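Local structure of chaperone CupB2 (Pseudomonas aeruginosa, 3Q48) at residues Gln77-Val82 / Ala104-Asp109; Thr87-Glu90 / Gly94-Leu97; Val232-Asp235 / Arg239-His242. The protein probably acts as a periplasmic chaperone of the PapD-like family that assists folding and assembly of fimbrial subunits. All blocks are in the same frame, centred on the assembly; numbering follows the deposited sequence.

Contact 1: Gln77-Val82 / Ala104-Asp109; sequences QVPFSV and APLPTD
The pyrrolidine ring of Pro-79 meets Ala-104 and Leu-106 along its outer edge, through CB and CG, while CG also comes close to the aromatic ring of Phe-80. Pro-79 CG sits to one side of that ring's plane, just beyond the CD2-CE2 edge, 3.8 Å from Phe-80 CE2. Phe-80 forms an edge-to-face pair with Phe-114, and its ring also meets those of Phe-39 (planes about 60° apart) and Tyr-101 (about 35°). This aromatic cluster belongs to the N-terminal immunoglobulin-like domain of a PapD-type chaperone. The contact joins the residue just before strand 80-89 to the loop that connects strands 93-101 and 112-121.

Across the two segments the contact is small, wholly apolar and near the surface, burying 124 Å² in all. Its shortest approach is Pro-79 CB to Ala-104 CB at 3.7 Å; both CB atoms lean toward the other segment, and the CA atoms of Pro-79 and Ala-104 are 6.3 Å apart. Leu-106 adds a looser second touch. Both of its methyls face the proline ring, CD1 at 4.4 Å and CD2 at 4.7 Å from Pro-79 CG.

A backbone bond from Pro-79 to Leu-102 and a bond from the Tyr-101 hydroxyl to Ala-104 O hold the two ends. Leu-106 also packs on Phe-114 and Phe-144, so the loop lies against the aromatic cluster as well as against the proline. Leu-106 CD1 is on the same side of the Phe-80 ring plane as the proline, but beyond the rim: it ends 4.7 Å from Phe-80 CZ.

Contact 2: Thr87-Glu90 / Gly94-Leu97; sequences TRVE and GAVL
Thr-87 and Leu-97 cross at a slant, methyl against methyl, with Thr-87 CG2 3.7 Å from Leu-97 CD2. They sit in the beta hairpin of strands 80-89 and 93-101, part of the N-terminal immunoglobulin-like domain. Thr-87 holds its hydroxyl beside the carbonyl carbon (chi1 -176°), which turns CG2 to the leucine and sets OG1 4.0 Å from Ala-95 CB; the hydroxyl also makes a weak bond to the carbonyl of Arg-88.

Val-89 meets Ala-95 farther along the strand, toward the turn. Its CG1 rests 3.9 Å from Gly-94 CA and equally near Ala-95 N, while CG2 faces Ala-95 CB at 4.2 Å. Ala-95 CB thus points in between Thr-87 and Val-89.

The short strand segments run antiparallel at 151° and are splayed, their axes coming no closer than 6.6 Å. No backbone hydrogen bonds link them; each bonds to a flanking strand, Thr-87 to Ala-60 and Val-89 to Val-58, Ala-95 to Val-50 and Leu-97 to Leu-48. On the outside, Arg-88 and Glu-90 form a salt bridge, the carboxylate lying at the guanidinium edge. Near the turn a water spans the gap, accepting from Glu-90 N at 3.2 Å and donating to Gly-94 O at 3.0 Å.

Contact 3: Val232-Asp235 / Arg239-His242; sequences VIND and RNTH
Val-232 and Asn-240 form the tight part of this contact, an antiparallel hydrogen-bonded pair in the hairpin of strands 227-233 and 239-245. Val-232 N reaches Asn-240 O at 2.9 Å, and Asn-240 N returns to Val-232 O at 3.1 Å. That same Val-232 oxygen takes a CA-H contact from Arg-239 CA at 3.2 Å. Val-232 is buried; with CG1 anti to the carbonyl carbon (chi1 -62°), CG2 takes the place between N and the carbonyl carbon and meets the edge of the His-242 ring near its plane, 4.1 Å from NE2.

Packing slackens toward the turn and solvent. Asn-234 and Asn-240 cross at about a right angle, their amide planes 57° apart and their ND2 atoms 3.7 Å from each other without bonding. Asn-234 OD1 instead accepts from Tyr-236 N, an Asx turn. On the other face Ile-233 CG1 lies 4.3 Å from Arg-239 CG, while the exposed arginine bends away to a salt bridge with Glu-231.

In the C-terminal domain, strand 239-245 is an outer strand of a four-stranded antiparallel sheet. Strand 185-194 flanks 227-233 on its other side, where Val-232 packs on Val-185 and Phe-187, and Ile-233 on Ala-188.

Contacts 1 and 2 share strand 80-89: contact 2 lies within its hairpin with strand 93-101, and contact 1 joins the foot of strand 80-89 to the loop that follows strand 93-101. Their centres are 25 Å apart, yet they touch where Val-82 CG1 packs 4.0 Å from Leu-97 CB. Contact 3 belongs to the C-terminal domain and touches neither: its nearest atoms are about 14 Å from contact 1 and about 15 Å from contact 2. Asp-235 of contact 3 bridges to Arg-145 of strand 136-145, a link between the two domains. In PapD-like chaperones this last strand of the N-terminal domain complements the pilus subunit, and it probably does so here.

Contact 1: Gln77-Val82 / Ala104-Asp109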
loop_
_atom_site.group_PDB
_atom_site.type_symbol
_atom_site.label_atom_id
_atom_site.label_comp_id
_atom_site.label_asym_id
_atom_site.label_seq_id
_atom_site.Cartn_x
_atom_site.Cartn_y
_atom_site.Cartn_z
ATOM N N GLN A 77 10.214 -17.241 -0.680
ATOM C CA GLN A 77 9.358 -17.981 -1.595
ATOM C C GLN A 77 7.979 -17.331 -1.710
ATOM O O GLN A 77 6.969 -18.007 -1.586
ATOM C CB GLN A 77 9.246 -19.447 -1.156
ATOM C CG GLN A 77 10.588 -20.230 -1.179
ATOM C CD GLN A 77 10.683 -21.258 -2.322
ATOM O OE1 GLN A 77 11.523 -21.140 -3.231
ATOM N NE2 GLN A 77 9.827 -22.284 -2.263
ATOM N N VAL A 78 7.935 -16.015 -1.922
ATOM C CA VAL A 78 6.679 -15.337 -2.178
ATOM C C VAL A 78 6.170 -15.791 -3.537
ATOM O O VAL A 78 6.984 -16.029 -4.450
ATOM C CB VAL A 78 6.809 -13.810 -2.146
ATOM C CG1 VAL A 78 7.431 -13.366 -0.831
ATOM C CG2 VAL A 78 7.576 -13.297 -3.352
ATOM N N PRO A 79 4.831 -15.911 -3.683
ATOM C CA PRO A 79 4.240 -16.429 -4.907
ATOM C C PRO A 79 4.171 -15.417 -6.047
ATOM O O PRO A 79 3.298 -15.507 -6.886
ATOM C CB PRO A 79 2.824 -16.792 -4.469
ATOM C CG PRO A 79 2.498 -15.788 -3.473
ATOM C CD PRO A 79 3.790 -15.444 -2.756
ATOM N N PHE A 80 5.082 -14.462 -6.076
ATOM C CA PHE A 80 5.138 -13.538 -7.200
ATOM C C PHE A 80 6.532 -13.525 -7.829
ATOM O O PHE A 80 7.518 -13.727 -7.143
ATOM C CB PHE A 80 4.680 -12.139 -6.779
ATOM C CG PHE A 80 3.304 -12.107 -6.204
ATOM C CD1 PHE A 80 2.209 -12.073 -7.033
ATOM C CD2 PHE A 80 3.116 -12.125 -4.820
ATOM C CE1 PHE A 80 0.944 -12.053 -6.537
ATOM C CE2 PHE A 80 1.829 -12.123 -4.268
ATOM C CZ PHE A 80 0.736 -12.089 -5.137
ATOM N N SER A 81 6.595 -13.347 -9.143
ATOM C CA SER A 81 7.838 -13.060 -9.817
ATOM C C SER A 81 7.714 -11.694 -10.526
ATOM O O SER A 81 6.629 -11.256 -10.830
ATOM C CB SER A 81 8.150 -14.170 -10.808
ATOM O OG SER A 81 7.231 -14.107 -11.895
ATOM N N VAL A 82 8.831 -11.013 -10.749
ATOM C CA VAL A 82 8.837 -9.781 -11.518
ATOM C C VAL A 82 9.798 -9.953 -12.665
ATOM O O VAL A 82 10.983 -10.210 -12.474
ATOM C CB VAL A 82 9.237 -8.542 -10.706
ATOM C CG1 VAL A 82 8.862 -7.236 -11.493
ATOM C CG2 VAL A 82 8.508 -8.537 -9.414
ATOM N N ALA A 104 -0.811 -20.083 -5.337
ATOM C CA ALA A 104 -0.352 -20.590 -4.050
ATOM C C ALA A 104 -1.398 -20.281 -2.965
ATOM O O ALA A 104 -2.121 -19.309 -3.078
ATOM C CB ALA A 104 1.017 -19.978 -3.689
ATOM N N PRO A 105 -1.486 -21.118 -1.920
ATOM C CA PRO A 105 -2.439 -20.899 -0.795
ATOM C C PRO A 105 -2.283 -19.564 -0.050
ATOM O O PRO A 105 -1.329 -19.388 0.733
ATOM C CB PRO A 105 -2.159 -22.078 0.160
ATOM C CG PRO A 105 -0.885 -22.739 -0.373
ATOM C CD PRO A 105 -0.850 -22.444 -1.846
ATOM N N LEU A 106 -3.203 -18.633 -0.323
ATOM C CA LEU A 106 -3.293 -17.334 0.353
ATOM C C LEU A 106 -4.721 -17.156 0.882
ATOM O O LEU A 106 -5.656 -17.719 0.299
ATOM C CB LEU A 106 -2.984 -16.214 -0.634
ATOM C CG LEU A 106 -1.555 -15.998 -1.136
ATOM C CD1 LEU A 106 -1.648 -15.090 -2.336
ATOM C CD2 LEU A 106 -0.629 -15.410 -0.032
ATOM N N PRO A 107 -4.906 -16.378 1.979
ATOM C CA PRO A 107 -6.276 -16.325 2.471
ATOM C C PRO A 107 -7.267 -15.939 1.371
ATOM O O PRO A 107 -6.960 -15.114 0.492
ATOM C CB PRO A 107 -6.220 -15.284 3.603
ATOM C CG PRO A 107 -4.827 -15.296 4.063
ATOM C CD PRO A 107 -3.977 -15.634 2.863
ATOM N N THR A 108 -8.446 -16.556 1.443
ATOM C CA THR A 108 -9.520 -16.455 0.447
ATOM C C THR A 108 -10.545 -15.385 0.866
ATOM O O THR A 108 -11.350 -14.936 0.045
ATOM C CB THR A 108 -10.232 -17.853 0.305
ATOM O OG1 THR A 108 -10.871 -18.208 1.546
ATOM C CG2 THR A 108 -9.233 -18.935 -0.014
ATOM N N ASP A 109 -10.515 -14.983 2.139
ATOM C CA ASP A 109 -11.564 -14.107 2.727
ATOM C C ASP A 109 -11.080 -12.678 3.057
ATOM O O ASP A 109 -11.794 -11.902 3.706
ATOM C CB ASP A 109 -12.005 -14.699 4.061
ATOM C CG ASP A 109 -10.913 -14.562 5.112
ATOM O OD1 ASP A 109 -9.763 -14.969 4.821
ATOM O OD2 ASP A 109 -11.186 -14.047 6.202
#

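Contact 2: Thr87-Glu90 / Gly94-Leu97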
loop_
_atom_site.group_PDB
_atom_site.type_symbol
_atom_site.label_atom_id
_atom_site.label_comp_id
_atom_site.label_asym_id
_atom_site.label_seq_id
_atom_site.Cartn_x
_atom_site.Cartn_y
_atom_site.Cartn_z
ATOM N N THR A 87 16.285 -4.116 -15.302
ATOM C CA THR A 87 15.991 -3.503 -16.591
ATOM C C THR A 87 16.668 -2.118 -16.814
ATOM O O THR A 87 16.878 -1.323 -15.910
ATOM C CB THR A 87 14.475 -3.597 -16.918
ATOM O OG1 THR A 87 14.236 -3.078 -18.222
ATOM C CG2 THR A 87 13.652 -2.849 -15.946
ATOM N N ARG A 88 17.135 -1.912 -18.025
ATOM C CA ARG A 88 17.597 -0.629 -18.456
ATOM C C ARG A 88 16.374 0.251 -18.753
ATOM O O ARG A 88 15.377 -0.213 -19.339
ATOM C CB ARG A 88 18.365 -0.814 -19.747
ATOM C CG ARG A 88 19.288 0.325 -20.064
ATOM C CD ARG A 88 19.700 0.264 -21.526
ATOM N NE ARG A 88 20.946 1.013 -21.680
ATOM C CZ ARG A 88 21.028 2.173 -22.305
ATOM N NH1 ARG A 88 19.940 2.700 -22.868
ATOM N NH2 ARG A 88 22.197 2.789 -22.370
ATOM N N VAL A 89 16.446 1.516 -18.364
ATOM C CA VAL A 89 15.357 2.418 -18.621
ATOM C C VAL A 89 15.980 3.616 -19.319
ATOM O O VAL A 89 16.815 4.299 -18.736
ATOM C CB VAL A 89 14.671 2.834 -17.302
ATOM C CG1 VAL A 89 13.374 3.587 -17.579
ATOM C CG2 VAL A 89 14.418 1.597 -16.371
ATOM N N GLU A 90 15.564 3.862 -20.559
ATOM C CA GLU A 90 16.089 4.946 -21.361
ATOM C C GLU A 90 15.965 6.289 -20.670
ATOM O O GLU A 90 15.074 6.483 -19.849
ATOM C CB GLU A 90 15.375 5.080 -22.726
ATOM C CG GLU A 90 15.544 3.951 -23.722
ATOM C CD GLU A 90 16.988 3.509 -23.947
ATOM O OE1 GLU A 90 17.891 4.363 -24.105
ATOM O OE2 GLU A 90 17.203 2.278 -23.975
ATOM N N GLY A 94 10.637 4.845 -20.404
ATOM C CA GLY A 94 9.991 4.050 -19.390
ATOM C C GLY A 94 10.126 2.598 -19.746
ATOM O O GLY A 94 10.187 2.245 -20.931
ATOM N N ALA A 95 10.175 1.760 -18.724
ATOM C CA ALA A 95 10.106 0.329 -18.925
ATOM C C ALA A 95 8.837 -0.226 -18.330
ATOM O O ALA A 95 8.138 0.446 -17.592
ATOM C CB ALA A 95 11.323 -0.357 -18.336
ATOM N N VAL A 96 8.544 -1.465 -18.664
ATOM C CA VAL A 96 7.336 -2.100 -18.240
ATOM C C VAL A 96 7.765 -3.319 -17.449
ATOM O O VAL A 96 8.535 -4.168 -17.958
ATOM C CB VAL A 96 6.527 -2.601 -19.457
ATOM C CG1 VAL A 96 5.251 -3.351 -18.970
ATOM C CG2 VAL A 96 6.185 -1.445 -20.442
ATOM N N LEU A 97 7.276 -3.425 -16.217
ATOM C CA LEU A 97 7.597 -4.599 -15.409
ATOM C C LEU A 97 6.360 -5.431 -15.371
ATOM O O LEU A 97 5.252 -4.895 -15.371
ATOM C CB LEU A 97 7.973 -4.245 -13.971
ATOM C CG LEU A 97 9.032 -3.192 -13.700
ATOM C CD1 LEU A 97 9.000 -2.954 -12.227
ATOM C CD2 LEU A 97 10.466 -3.597 -14.181
HETATM O O HOH W 1 13.107 2.152 -21.596
#

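Contact 3: Val232-Asp235 / Arg239-His242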
loop_
_atom_site.group_PDB
_atom_site.type_symbol
_atom_site.label_atom_id
_atom_site.label_comp_id
_atom_site.label_asym_id
_atom_site.label_seq_id
_atom_site.Cartn_x
_atom_site.Cartn_y
_atom_site.Cartn_z
ATOM N N VAL A 232 -8.108 8.487 3.161
ATOM C CA VAL A 232 -7.604 7.219 2.805
ATOM C C VAL A 232 -7.204 7.173 1.348
ATOM O O VAL A 232 -7.804 7.846 0.543
ATOM C CB VAL A 232 -8.660 6.146 3.136
ATOM C CG1 VAL A 232 -8.936 6.153 4.671
ATOM C CG2 VAL A 232 -9.894 6.423 2.415
ATOM N N ILE A 233 -6.197 6.368 1.016
ATOM C CA ILE A 233 -5.694 6.216 -0.324
ATOM C C ILE A 233 -6.424 5.083 -1.032
ATOM O O ILE A 233 -6.427 3.936 -0.566
ATOM C CB ILE A 233 -4.173 5.968 -0.281
ATOM C CG1 ILE A 233 -3.480 7.152 0.388
ATOM C CG2 ILE A 233 -3.566 5.817 -1.710
ATOM C CD1 ILE A 233 -2.206 6.815 1.172
ATOM N N ASN A 234 -7.040 5.378 -2.170
ATOM C CA ASN A 234 -7.753 4.370 -2.923
ATOM C C ASN A 234 -6.782 3.553 -3.771
ATOM O O ASN A 234 -5.596 3.783 -3.720
ATOM C CB ASN A 234 -8.889 5.023 -3.754
ATOM C CG ASN A 234 -8.385 5.986 -4.849
ATOM O OD1 ASN A 234 -7.264 5.883 -5.335
ATOM N ND2 ASN A 234 -9.238 6.932 -5.242
ATOM N N ASP A 235 -7.301 2.620 -4.576
ATOM C CA ASP A 235 -6.525 1.709 -5.446
ATOM C C ASP A 235 -5.635 2.441 -6.439
ATOM O O ASP A 235 -4.588 1.911 -6.826
ATOM C CB ASP A 235 -7.490 0.819 -6.250
ATOM C CG ASP A 235 -8.027 -0.388 -5.448
ATOM O OD1 ASP A 235 -7.696 -0.593 -4.239
ATOM O OD2 ASP A 235 -8.796 -1.156 -6.071
ATOM N N ARG A 239 -7.485 10.109 -3.083
ATOM C CA ARG A 239 -7.765 10.172 -1.662
ATOM C C ARG A 239 -9.225 10.501 -1.474
ATOM O O ARG A 239 -9.804 11.223 -2.253
ATOM C CB ARG A 239 -6.822 11.189 -0.968
ATOM C CG ARG A 239 -5.369 10.779 -0.979
ATOM C CD ARG A 239 -4.521 11.632 -0.127
ATOM N NE ARG A 239 -4.271 12.883 -0.825
ATOM C CZ ARG A 239 -4.345 14.075 -0.257
ATOM N NH1 ARG A 239 -4.640 14.177 1.026
ATOM N NH2 ARG A 239 -4.136 15.156 -0.972
ATOM N N ASN A 240 -9.820 9.943 -0.433
ATOM C CA ASN A 240 -11.169 10.212 -0.049
ATOM C C ASN A 240 -11.127 10.554 1.434
ATOM O O ASN A 240 -10.238 10.077 2.132
ATOM C CB ASN A 240 -11.991 8.960 -0.278
ATOM C CG ASN A 240 -12.083 8.615 -1.737
ATOM O OD1 ASN A 240 -12.945 9.135 -2.425
ATOM N ND2 ASN A 240 -11.169 7.774 -2.232
ATOM N N THR A 241 -12.085 11.356 1.918
ATOM C CA THR A 241 -12.104 11.739 3.318
ATOM C C THR A 241 -13.402 11.389 4.071
ATOM O O THR A 241 -14.469 11.303 3.498
ATOM C CB THR A 241 -11.731 13.269 3.490
ATOM O OG1 THR A 241 -11.792 13.641 4.883
ATOM C CG2 THR A 241 -12.633 14.108 2.695
ATOM N N HIS A 242 -13.296 11.234 5.384
ATOM C CA HIS A 242 -14.403 10.803 6.202
ATOM C C HIS A 242 -14.269 11.480 7.541
ATOM O O HIS A 242 -13.140 11.660 8.040
ATOM C CB HIS A 242 -14.346 9.263 6.363
ATOM C CG HIS A 242 -14.312 8.540 5.047
ATOM N ND1 HIS A 242 -15.435 8.372 4.261
ATOM C CD2 HIS A 242 -13.277 8.024 4.336
ATOM C CE1 HIS A 242 -15.101 7.754 3.141
ATOM N NE2 HIS A 242 -13.796 7.541 3.158
#